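Local coordinates for Pgp2 (Campylobacter jejuni subsp. jejuni, PDB 6XJ6), which probably trims cell-wall peptidoglycan as an LD-carboxypeptidase and directs helical cell shape through peptidoglycan binding by a pocket on its accessory NTF2-like domain, at residues A[32-37]-A[158-163]; A[37-42]-A[51-56]; A[181-186]-A[193-198]; A[177-182]-A[278-283]. All coordinates share one frame; numbering follows the deposited sequence.

Overall arrangement
Pgp2 illustrates how pairs of segments, some close and some far apart in sequence, meet within each of two domains. Contacts 1 and 2 lie in the mixed sheet of the L,D-transpeptidase domain, share K37 and have centres about 11 Å apart; N33 N probably bonds to I38 O, 3.1 Å away. The side chains of T32 and L39 each lie about 10 Å from that of the predicted nucleophile C136. Contacts 3 and 4 share F181 and T182 on helix 170-188 of the NTF2-like domain, with centres about 8 Å apart, and F198 O probably accepts from I283 N at 2.7 Å. Between contacts 2 and 3 the centres are about 39 Å apart.

Contact 1 (A[32-37]-A[158-163])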
# COMPACT_ATOMS: atom_id res chain seq x y z
N THR A 32 -8.87 8.58 3.33
CA THR A 32 -9.64 9.58 2.60
C THR A 32 -10.65 8.87 1.71
O THR A 32 -10.32 7.89 1.04
CB THR A 32 -8.72 10.44 1.72
OG1 THR A 32 -7.73 11.08 2.54
CG2 THR A 32 -9.50 11.51 0.98
N ASN A 33 -11.88 9.39 1.68
CA ASN A 33 -12.90 8.92 0.75
C ASN A 33 -13.25 10.06 -0.19
O ASN A 33 -13.74 11.11 0.25
CB ASN A 33 -14.14 8.43 1.50
CG ASN A 33 -15.17 7.80 0.57
OD1 ASN A 33 -15.82 8.49 -0.21
ND2 ASN A 33 -15.30 6.48 0.65
N LYS A 34 -13.00 9.86 -1.49
CA LYS A 34 -13.19 10.93 -2.46
C LYS A 34 -14.65 11.29 -2.69
O LYS A 34 -14.93 12.40 -3.15
CB LYS A 34 -12.55 10.56 -3.80
CG LYS A 34 -11.03 10.57 -3.79
CD LYS A 34 -10.47 9.87 -5.01
CE LYS A 34 -10.85 10.59 -6.31
NZ LYS A 34 -10.33 9.89 -7.52
N THR A 35 -15.59 10.37 -2.42
CA THR A 35 -17.00 10.70 -2.55
C THR A 35 -17.52 11.41 -1.31
O THR A 35 -18.24 12.41 -1.42
CB THR A 35 -17.82 9.42 -2.81
OG1 THR A 35 -17.43 8.81 -4.04
CG2 THR A 35 -19.31 9.74 -2.87
N ASP A 36 -17.16 10.91 -0.13
CA ASP A 36 -17.65 11.49 1.12
C ASP A 36 -16.97 12.81 1.43
O ASP A 36 -17.50 13.60 2.23
CB ASP A 36 -17.40 10.52 2.27
CG ASP A 36 -18.12 9.20 2.10
OD1 ASP A 36 -19.13 9.16 1.36
OD2 ASP A 36 -17.69 8.20 2.71
N LYS A 37 -15.81 13.08 0.83
CA LYS A 37 -14.99 14.25 1.16
C LYS A 37 -14.67 14.29 2.65
O LYS A 37 -14.74 15.34 3.30
CB LYS A 37 -15.65 15.55 0.68
CG LYS A 37 -16.07 15.54 -0.78
CD LYS A 37 -14.91 15.30 -1.73
CE LYS A 37 -15.36 15.35 -3.18
NZ LYS A 37 -14.28 14.93 -4.12
N VAL A 158 -1.27 5.93 3.69
CA VAL A 158 -2.29 6.72 3.02
C VAL A 158 -3.19 5.74 2.29
O VAL A 158 -2.73 5.00 1.42
CB VAL A 158 -1.65 7.71 2.02
CG1 VAL A 158 -2.69 8.39 1.13
CG2 VAL A 158 -0.83 8.73 2.79
N MET A 159 -4.47 5.74 2.66
CA MET A 159 -5.45 4.83 2.09
C MET A 159 -6.55 5.71 1.51
O MET A 159 -7.24 6.42 2.26
CB MET A 159 -5.98 3.90 3.18
CG MET A 159 -7.04 2.93 2.71
SD MET A 159 -7.44 1.78 4.03
CE MET A 159 -8.91 1.02 3.35
N THR A 160 -6.68 5.72 0.19
CA THR A 160 -7.63 6.59 -0.49
C THR A 160 -8.65 5.75 -1.25
O THR A 160 -8.28 4.97 -2.13
CB THR A 160 -6.91 7.57 -1.40
OG1 THR A 160 -5.99 8.31 -0.60
CG2 THR A 160 -7.91 8.51 -2.06
N GLU A 161 -9.91 5.92 -0.88
CA GLU A 161 -11.05 5.27 -1.49
C GLU A 161 -11.71 6.20 -2.50
O GLU A 161 -11.71 7.42 -2.34
CB GLU A 161 -12.11 4.94 -0.43
CG GLU A 161 -11.63 4.05 0.67
CD GLU A 161 -12.62 3.90 1.79
OE1 GLU A 161 -13.41 4.84 2.07
OE2 GLU A 161 -12.61 2.83 2.43
N GLU A 162 -12.31 5.61 -3.53
CA GLU A 162 -13.10 6.39 -4.47
C GLU A 162 -14.50 6.63 -3.94
O GLU A 162 -14.95 7.77 -3.83
CB GLU A 162 -13.17 5.65 -5.81
CG GLU A 162 -13.96 6.36 -6.89
CD GLU A 162 -13.20 7.50 -7.54
OE1 GLU A 162 -13.82 8.18 -8.38
OE2 GLU A 162 -12.02 7.70 -7.19
N LYS A 163 -15.23 5.55 -3.65
CA LYS A 163 -16.61 5.65 -3.19
C LYS A 163 -16.88 4.58 -2.15
O LYS A 163 -17.23 4.89 -1.01
CB LYS A 163 -17.58 5.50 -4.36
CG LYS A 163 -19.04 5.58 -3.97
CD LYS A 163 -19.93 5.28 -5.16
CE LYS A 163 -21.40 5.39 -4.81
NZ LYS A 163 -21.81 6.80 -4.57
O HOH W 1 -5.77 9.24 2.18
O HOH W 2 -19.22 6.94 -0.68
O HOH W 3 -18.57 5.24 1.93
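T32 opens a parallel pairing: its N donates to M159 O, and its O accepts from E161 N at 2.8 Å, both nearly along the C=O axis. Its OG1 shares a water with T160 OG1 on the same face of the sheet. N33 swings CG anti to its backbone N (chi1 -174°), so that ND2 reaches across and spends two N-H bonds, on E161 OE1 at 2.9 Å and on K163 O at 3.0 Å, both close to the amide plane. The E161 carboxylate is met from above its plane, while its OE2 binds R167. The other amide atom, N33 OD1, turns back to its own chain and accepts from D36 N at 2.8 Å, an Asx motif that curls the chain as the strand ends. K34 continues the ladder, N to E161 O, and its chain bends at chi3 (64°) to set NZ 2.8 Å from E162 OE2, a salt bridge on the syn lone pair; E162 OE1 takes G64 N. T35 OG1 donates in plane to E162 O at 2.7 Å. Neighbouring parallel strands 27-33 and 156-161, far apart in sequence, thus meet inside the mixed sheet of the YkuD-type catalytic domain.

Contact 2 (A[37-42]-A[51-56])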
# COMPACT_ATOMS: atom_id res chain seq x y z
N LYS A 37 -15.81 13.08 0.83
CA LYS A 37 -14.99 14.25 1.16
C LYS A 37 -14.67 14.29 2.65
O LYS A 37 -14.74 15.34 3.30
CB LYS A 37 -15.65 15.55 0.68
CG LYS A 37 -16.07 15.54 -0.78
CD LYS A 37 -14.91 15.30 -1.73
CE LYS A 37 -15.36 15.35 -3.18
NZ LYS A 37 -14.28 14.93 -4.12
N ILE A 38 -14.27 13.14 3.19
CA ILE A 38 -13.86 13.02 4.58
C ILE A 38 -12.46 12.44 4.61
O ILE A 38 -12.18 11.45 3.91
CB ILE A 38 -14.82 12.14 5.41
CG1 ILE A 38 -16.22 12.74 5.44
CG2 ILE A 38 -14.28 11.98 6.84
CD1 ILE A 38 -17.27 11.88 6.13
N LEU A 39 -11.59 13.05 5.40
CA LEU A 39 -10.27 12.50 5.72
C LEU A 39 -10.21 12.25 7.22
O LEU A 39 -10.59 13.12 8.01
CB LEU A 39 -9.16 13.46 5.29
CG LEU A 39 -7.71 13.01 5.55
CD1 LEU A 39 -6.77 13.61 4.51
CD2 LEU A 39 -7.24 13.39 6.96
N ARG A 40 -9.76 11.05 7.59
CA ARG A 40 -9.58 10.68 8.99
C ARG A 40 -8.19 10.11 9.15
O ARG A 40 -7.63 9.53 8.22
CB ARG A 40 -10.63 9.65 9.42
CG ARG A 40 -12.03 10.22 9.52
CD ARG A 40 -13.12 9.16 9.56
NE ARG A 40 -14.41 9.78 9.85
CZ ARG A 40 -15.60 9.26 9.56
NH1 ARG A 40 -15.69 8.08 8.95
NH2 ARG A 40 -16.70 9.93 9.87
N VAL A 41 -7.60 10.31 10.33
CA VAL A 41 -6.35 9.66 10.69
C VAL A 41 -6.64 8.70 11.83
O VAL A 41 -7.19 9.09 12.86
CB VAL A 41 -5.25 10.66 11.08
CG1 VAL A 41 -3.95 9.90 11.34
CG2 VAL A 41 -5.04 11.69 9.99
N TYR A 42 -6.25 7.45 11.63
CA TYR A 42 -6.43 6.41 12.62
C TYR A 42 -5.07 5.91 13.08
O TYR A 42 -4.18 5.69 12.27
CB TYR A 42 -7.17 5.22 12.04
CG TYR A 42 -8.61 5.49 11.71
CD1 TYR A 42 -9.60 5.37 12.68
CD2 TYR A 42 -8.99 5.85 10.42
CE1 TYR A 42 -10.92 5.62 12.37
CE2 TYR A 42 -10.30 6.09 10.11
CZ TYR A 42 -11.26 5.97 11.09
OH TYR A 42 -12.58 6.21 10.78
N LYS A 51 -9.45 6.90 16.38
CA LYS A 51 -9.53 8.03 15.47
C LYS A 51 -8.89 9.25 16.13
O LYS A 51 -9.36 9.72 17.17
CB LYS A 51 -10.98 8.33 15.10
CG LYS A 51 -11.11 9.38 14.00
CD LYS A 51 -12.52 9.44 13.42
CE LYS A 51 -13.51 10.06 14.39
NZ LYS A 51 -14.88 10.10 13.82
N ASP A 52 -7.81 9.74 15.52
CA ASP A 52 -7.04 10.85 16.07
C ASP A 52 -7.27 12.17 15.35
O ASP A 52 -6.90 13.22 15.89
CB ASP A 52 -5.54 10.54 15.99
CG ASP A 52 -5.11 9.48 16.98
OD1 ASP A 52 -5.85 9.27 17.96
OD2 ASP A 52 -4.04 8.88 16.77
N PHE A 53 -7.87 12.14 14.17
CA PHE A 53 -8.10 13.36 13.39
C PHE A 53 -9.24 13.10 12.42
O PHE A 53 -9.41 11.99 11.91
CB PHE A 53 -6.84 13.78 12.62
CG PHE A 53 -7.05 14.99 11.74
CD1 PHE A 53 -6.80 16.26 12.22
CD2 PHE A 53 -7.49 14.84 10.44
CE1 PHE A 53 -7.01 17.37 11.43
CE2 PHE A 53 -7.69 15.96 9.63
CZ PHE A 53 -7.45 17.21 10.12
N GLU A 54 -10.01 14.15 12.16
CA GLU A 54 -11.06 14.08 11.16
C GLU A 54 -11.33 15.47 10.62
O GLU A 54 -11.39 16.44 11.37
CB GLU A 54 -12.34 13.51 11.78
CG GLU A 54 -13.54 13.54 10.86
CD GLU A 54 -14.76 12.99 11.56
OE1 GLU A 54 -14.91 11.75 11.59
OE2 GLU A 54 -15.55 13.79 12.11
N GLN A 55 -11.49 15.56 9.30
CA GLN A 55 -12.08 16.75 8.70
C GLN A 55 -13.08 16.32 7.63
O GLN A 55 -12.77 15.46 6.80
CB GLN A 55 -11.05 17.70 8.08
CG GLN A 55 -11.67 19.07 7.81
CD GLN A 55 -10.94 19.88 6.77
OE1 GLN A 55 -9.83 20.37 7.00
NE2 GLN A 55 -11.56 20.04 5.61
N LYS A 56 -14.25 16.93 7.67
CA LYS A 56 -15.26 16.74 6.63
C LYS A 56 -15.18 17.89 5.64
O LYS A 56 -14.53 18.91 5.88
CB LYS A 56 -16.65 16.61 7.27
CG LYS A 56 -16.71 15.47 8.32
CD LYS A 56 -18.11 15.26 8.91
CE LYS A 56 -18.09 14.11 9.92
NZ LYS A 56 -19.37 13.95 10.65
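E54 OE1 is gripped by three N-H groups from two residues. R40 NE is the closest, 2.7 Å from E54 OE1, lying on the anti lone pair and bringing the carboxylate oxygen near the guanidinium plane; R40 NH2 adds a weak, bent bond. K51 NZ comes from above the carboxylate plane, 2.8 Å from E54 OE1, its chain bent at chi3 (72°) to turn back over its own strand. The two cations stand 4.0 Å apart, R40 NE to K51 NZ, a repulsion that the shared anion probably offsets. R40 and E54 run side by side and point the same way, R40 extended from CG to NE, and I38 CG2 lies over one face of the guanidinium toward its rim. These groups occupy one face of an antiparallel hairpin formed by strands 38-45 and 48-56, the latter an outermost strand of the catalytic-domain sheet. L39 and Q55 form a hydrogen-bonded pair, with Q55 N 2.9 Å from L39 O. Further along, a classic beta bulge places D52 and F53 together opposite V41: D52 N bonds to V41 O at 2.8 Å, whereas F53 N reaches the same oxygen only weakly. The face with L39, V41 and F53 is largely apolar, though Q55 also lies on it. The L39 and F53 side chains cross obliquely, with L39 CD2 3.7 Å from F53 CE2, and V41 CG2 rests 3.8 Å from F53 CB. Helix 141-151 covers this face, F147 meeting the F53 ring edge-to-face, while Q55 OE1 accepts from N143 and F140 N. Beside the charged cluster, the Y42 and K51 side chains run side by side.

Contact 3 (A[181-186]-A[193-198]); sequences FTWKLA and NTYLSF
Packing is tightest where three aromatic residues cluster on the inner side of the two helices. W183 sets CG anti to its backbone N (chi1 167°), as does Y195, so the two rings run side by side and point the same way. Their planes are 14° apart but slid so far that they barely overlap, and W183 NE1 comes 3.4 Å from Y195 CE2. The polar ends point elsewhere: W183 NE1 to Y199 OH, Y195 OH to K219. F198 presents one ring face to W183 CB, a CH-pi contact 4.0 Å from CB to the ring centroid; S197 OG lies over the opposite face, near the rim. A186 CB closes in on the Y195 backbone, 3.5 Å from Y195 N. The side of the threonines is looser by contrast. T182 CG2 comes to the edge of the F198 ring at CZ, 3.7 Å off, yet T182 CG2 and T194 CG2 are 4.5 Å apart, and both threonines are partly exposed. With no hydrogen bond between the segments, the contact rests on apolar and aromatic packing. W183 also reaches strands 232-240 and 281-283, consistent with the helix-against-curved-sheet packing of an NTF2-like fold.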
# COMPACT_ATOMS: atom_id res chain seq x y z
N PHE A 181 3.79 -17.32 3.17
CA PHE A 181 4.82 -18.22 3.67
C PHE A 181 4.93 -19.48 2.82
O PHE A 181 6.00 -20.11 2.79
CB PHE A 181 4.58 -18.52 5.16
CG PHE A 181 5.06 -17.40 6.03
CD1 PHE A 181 6.38 -17.33 6.42
CD2 PHE A 181 4.20 -16.39 6.40
CE1 PHE A 181 6.84 -16.29 7.19
CE2 PHE A 181 4.65 -15.33 7.17
CZ PHE A 181 5.97 -15.28 7.56
N THR A 182 3.86 -19.86 2.11
CA THR A 182 3.94 -20.96 1.16
C THR A 182 4.77 -20.56 -0.05
O THR A 182 5.59 -21.34 -0.54
CB THR A 182 2.53 -21.37 0.74
OG1 THR A 182 1.77 -21.75 1.90
CG2 THR A 182 2.56 -22.53 -0.25
N TRP A 183 4.57 -19.33 -0.52
CA TRP A 183 5.39 -18.78 -1.60
C TRP A 183 6.85 -18.67 -1.17
O TRP A 183 7.75 -19.02 -1.93
CB TRP A 183 4.79 -17.41 -1.96
CG TRP A 183 5.60 -16.48 -2.83
CD1 TRP A 183 5.75 -16.53 -4.19
CD2 TRP A 183 6.30 -15.31 -2.39
NE1 TRP A 183 6.52 -15.48 -4.61
CE2 TRP A 183 6.87 -14.71 -3.53
CE3 TRP A 183 6.49 -14.72 -1.14
CZ2 TRP A 183 7.62 -13.54 -3.45
CZ3 TRP A 183 7.25 -13.57 -1.07
CH2 TRP A 183 7.81 -12.99 -2.22
N LYS A 184 7.09 -18.22 0.07
CA LYS A 184 8.45 -18.16 0.60
C LYS A 184 9.10 -19.53 0.59
O LYS A 184 10.27 -19.67 0.20
CB LYS A 184 8.40 -17.60 2.03
CG LYS A 184 9.74 -17.52 2.74
CD LYS A 184 9.56 -17.02 4.16
CE LYS A 184 10.85 -17.03 4.95
NZ LYS A 184 11.36 -18.41 5.19
N LEU A 185 8.38 -20.56 1.03
CA LEU A 185 8.95 -21.90 1.07
C LEU A 185 9.28 -22.39 -0.33
O LEU A 185 10.30 -23.05 -0.55
CB LEU A 185 7.98 -22.86 1.76
CG LEU A 185 8.48 -24.31 1.88
CD1 LEU A 185 9.72 -24.37 2.75
CD2 LEU A 185 7.40 -25.21 2.45
N ALA A 186 8.41 -22.09 -1.30
CA ALA A 186 8.67 -22.49 -2.68
C ALA A 186 9.95 -21.86 -3.20
O ALA A 186 10.77 -22.53 -3.84
CB ALA A 186 7.48 -22.11 -3.56
N ASN A 193 7.30 -24.61 -9.84
CA ASN A 193 5.88 -24.68 -10.16
C ASN A 193 5.03 -24.08 -9.04
O ASN A 193 4.10 -23.31 -9.31
CB ASN A 193 5.48 -26.13 -10.44
CG ASN A 193 6.06 -26.64 -11.75
OD1 ASN A 193 6.49 -25.85 -12.59
ND2 ASN A 193 6.08 -27.96 -11.92
N THR A 194 5.33 -24.41 -7.79
CA THR A 194 4.58 -23.81 -6.68
C THR A 194 4.80 -22.30 -6.63
O THR A 194 3.86 -21.53 -6.44
CB THR A 194 4.98 -24.47 -5.36
OG1 THR A 194 4.74 -25.88 -5.43
CG2 THR A 194 4.17 -23.88 -4.20
N TYR A 195 6.06 -21.87 -6.79
CA TYR A 195 6.37 -20.44 -6.78
C TYR A 195 5.56 -19.70 -7.83
O TYR A 195 4.91 -18.69 -7.53
CB TYR A 195 7.87 -20.28 -7.01
CG TYR A 195 8.38 -18.87 -7.21
CD1 TYR A 195 8.63 -18.39 -8.49
CD2 TYR A 195 8.67 -18.04 -6.13
CE1 TYR A 195 9.11 -17.11 -8.69
CE2 TYR A 195 9.16 -16.75 -6.33
CZ TYR A 195 9.38 -16.30 -7.61
OH TYR A 195 9.87 -15.03 -7.83
N LEU A 196 5.55 -20.20 -9.06
CA LEU A 196 4.86 -19.52 -10.15
C LEU A 196 3.34 -19.52 -9.98
O LEU A 196 2.67 -18.65 -10.55
CB LEU A 196 5.22 -20.16 -11.49
CG LEU A 196 6.67 -19.99 -11.94
CD1 LEU A 196 6.93 -20.81 -13.19
CD2 LEU A 196 6.98 -18.52 -12.18
N SER A 197 2.79 -20.45 -9.21
CA SER A 197 1.34 -20.47 -9.00
C SER A 197 0.84 -19.23 -8.27
O SER A 197 -0.38 -19.00 -8.26
CB SER A 197 0.95 -21.72 -8.20
OG SER A 197 1.28 -21.60 -6.83
N PHE A 198 1.72 -18.44 -7.67
CA PHE A 198 1.31 -17.25 -6.94
C PHE A 198 1.38 -15.99 -7.78
O PHE A 198 1.21 -14.89 -7.24
CB PHE A 198 2.15 -17.09 -5.67
CG PHE A 198 1.88 -18.14 -4.64
CD1 PHE A 198 2.75 -19.19 -4.46
CD2 PHE A 198 0.73 -18.09 -3.88
CE1 PHE A 198 2.50 -20.16 -3.52
CE2 PHE A 198 0.46 -19.06 -2.94
CZ PHE A 198 1.35 -20.10 -2.76

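Contact 4 (A[177-182]-A[278-283]); sequences LADLFT and KGKMKI
D179 carries the contact through its first torsion: CG stands anti to its carbonyl carbon, beside the backbone N (chi1 -73°), which aims the carboxylate off the helix toward the turn before strand 281-283. D179 OD2 takes the backbone N-H of M281 at 2.8 Å, a fairly straight bond (155° at the hydrogen) that arrives from above the carboxylate plane. M281 answers in the other direction. Its chain is extended through chi1 and chi2, sliding past D179 antiparallel to it, so that M281 CB lies 3.7 Å from D179 CB. Only chi3 bends (78°), bringing CE to the helix backbone, 4.1 Å from D179 O; V273, L176 and W183 also touch M281. K280, fully extended, passes D179 with its CG and carries NZ on to S197 OG. One water donates to both D179 OD2 and G279 O, each at 2.7 Å, and a second lies between D179 OD1 and G279 O and may bridge them. A single carboxylate thus ties helix 170-188 to a strand start by one direct bond and at least one water bridge. With a backbone N-H and a water both donating to OD2, the group is probably kept ionised.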
# COMPACT_ATOMS: atom_id res chain seq x y z
N LEU A 177 -1.51 -14.43 4.46
CA LEU A 177 -0.29 -14.71 5.20
C LEU A 177 0.14 -16.16 5.01
O LEU A 177 1.34 -16.44 4.86
CB LEU A 177 -0.49 -14.40 6.68
CG LEU A 177 -0.43 -12.91 7.01
CD1 LEU A 177 -1.01 -12.62 8.37
CD2 LEU A 177 1.02 -12.44 6.95
N ALA A 178 -0.81 -17.09 5.01
CA ALA A 178 -0.47 -18.48 4.73
C ALA A 178 0.10 -18.63 3.33
O ALA A 178 1.07 -19.36 3.12
CB ALA A 178 -1.69 -19.36 4.93
N ASP A 179 -0.50 -17.93 2.35
CA ASP A 179 0.03 -17.97 0.99
C ASP A 179 1.43 -17.36 0.93
O ASP A 179 2.31 -17.89 0.24
CB ASP A 179 -0.90 -17.21 0.04
CG ASP A 179 -2.18 -17.95 -0.26
OD1 ASP A 179 -2.25 -19.17 -0.01
OD2 ASP A 179 -3.12 -17.30 -0.76
N LEU A 180 1.63 -16.24 1.62
CA LEU A 180 2.95 -15.60 1.65
C LEU A 180 4.03 -16.57 2.09
O LEU A 180 5.10 -16.64 1.48
CB LEU A 180 2.90 -14.39 2.58
CG LEU A 180 4.20 -13.59 2.72
CD1 LEU A 180 4.50 -12.83 1.43
CD2 LEU A 180 4.10 -12.64 3.89
N PHE A 181 3.79 -17.32 3.17
CA PHE A 181 4.82 -18.22 3.67
C PHE A 181 4.93 -19.48 2.82
O PHE A 181 6.00 -20.11 2.79
CB PHE A 181 4.58 -18.52 5.16
CG PHE A 181 5.06 -17.40 6.03
CD1 PHE A 181 6.38 -17.33 6.42
CD2 PHE A 181 4.20 -16.39 6.40
CE1 PHE A 181 6.84 -16.29 7.19
CE2 PHE A 181 4.65 -15.33 7.17
CZ PHE A 181 5.97 -15.28 7.56
N THR A 182 3.86 -19.86 2.11
CA THR A 182 3.94 -20.96 1.16
C THR A 182 4.77 -20.56 -0.05
O THR A 182 5.59 -21.34 -0.54
CB THR A 182 2.53 -21.37 0.74
OG1 THR A 182 1.77 -21.75 1.90
CG2 THR A 182 2.56 -22.53 -0.25
N LYS A 278 -10.56 -18.46 -6.36
CA LYS A 278 -10.37 -19.63 -5.52
C LYS A 278 -9.75 -19.29 -4.17
O LYS A 278 -9.37 -20.19 -3.42
CB LYS A 278 -9.53 -20.68 -6.26
CG LYS A 278 -10.03 -20.98 -7.67
CD LYS A 278 -11.50 -21.39 -7.69
CE LYS A 278 -12.04 -21.48 -9.11
NZ LYS A 278 -13.52 -21.62 -9.12
N GLY A 279 -9.66 -18.00 -3.85
CA GLY A 279 -9.16 -17.58 -2.55
C GLY A 279 -7.66 -17.56 -2.42
O GLY A 279 -7.16 -17.54 -1.29
N LYS A 280 -6.92 -17.57 -3.53
CA LYS A 280 -5.47 -17.68 -3.51
C LYS A 280 -4.82 -16.36 -3.89
O LYS A 280 -5.32 -15.63 -4.76
CB LYS A 280 -5.00 -18.76 -4.49
CG LYS A 280 -3.50 -18.99 -4.48
CD LYS A 280 -3.10 -20.16 -5.36
CE LYS A 280 -1.60 -20.43 -5.24
NZ LYS A 280 -1.20 -21.73 -5.83
N MET A 281 -3.68 -16.08 -3.26
CA MET A 281 -2.89 -14.90 -3.57
C MET A 281 -2.37 -14.95 -5.00
O MET A 281 -1.81 -15.96 -5.43
CB MET A 281 -1.70 -14.83 -2.62
CG MET A 281 -0.80 -13.63 -2.84
SD MET A 281 0.53 -13.50 -1.64
CE MET A 281 1.67 -14.72 -2.27
N LYS A 282 -2.52 -13.84 -5.71
CA LYS A 282 -1.92 -13.67 -7.03
C LYS A 282 -1.17 -12.34 -7.03
O LYS A 282 -1.78 -11.28 -6.86
CB LYS A 282 -2.98 -13.69 -8.13
CG LYS A 282 -3.60 -15.06 -8.35
CD LYS A 282 -2.59 -16.04 -8.95
CE LYS A 282 -3.25 -17.35 -9.31
NZ LYS A 282 -2.32 -18.26 -10.04
N ILE A 283 0.14 -12.41 -7.24
CA ILE A 283 1.00 -11.23 -7.20
C ILE A 283 0.85 -10.46 -8.50
O ILE A 283 0.98 -11.02 -9.59
CB ILE A 283 2.46 -11.65 -6.95
CG1 ILE A 283 2.59 -12.31 -5.58
CG2 ILE A 283 3.40 -10.45 -7.08
CD1 ILE A 283 3.86 -13.10 -5.41
O HOH W 4 -5.37 -15.98 0.02
O HOH W 5 -5.05 -19.82 -0.32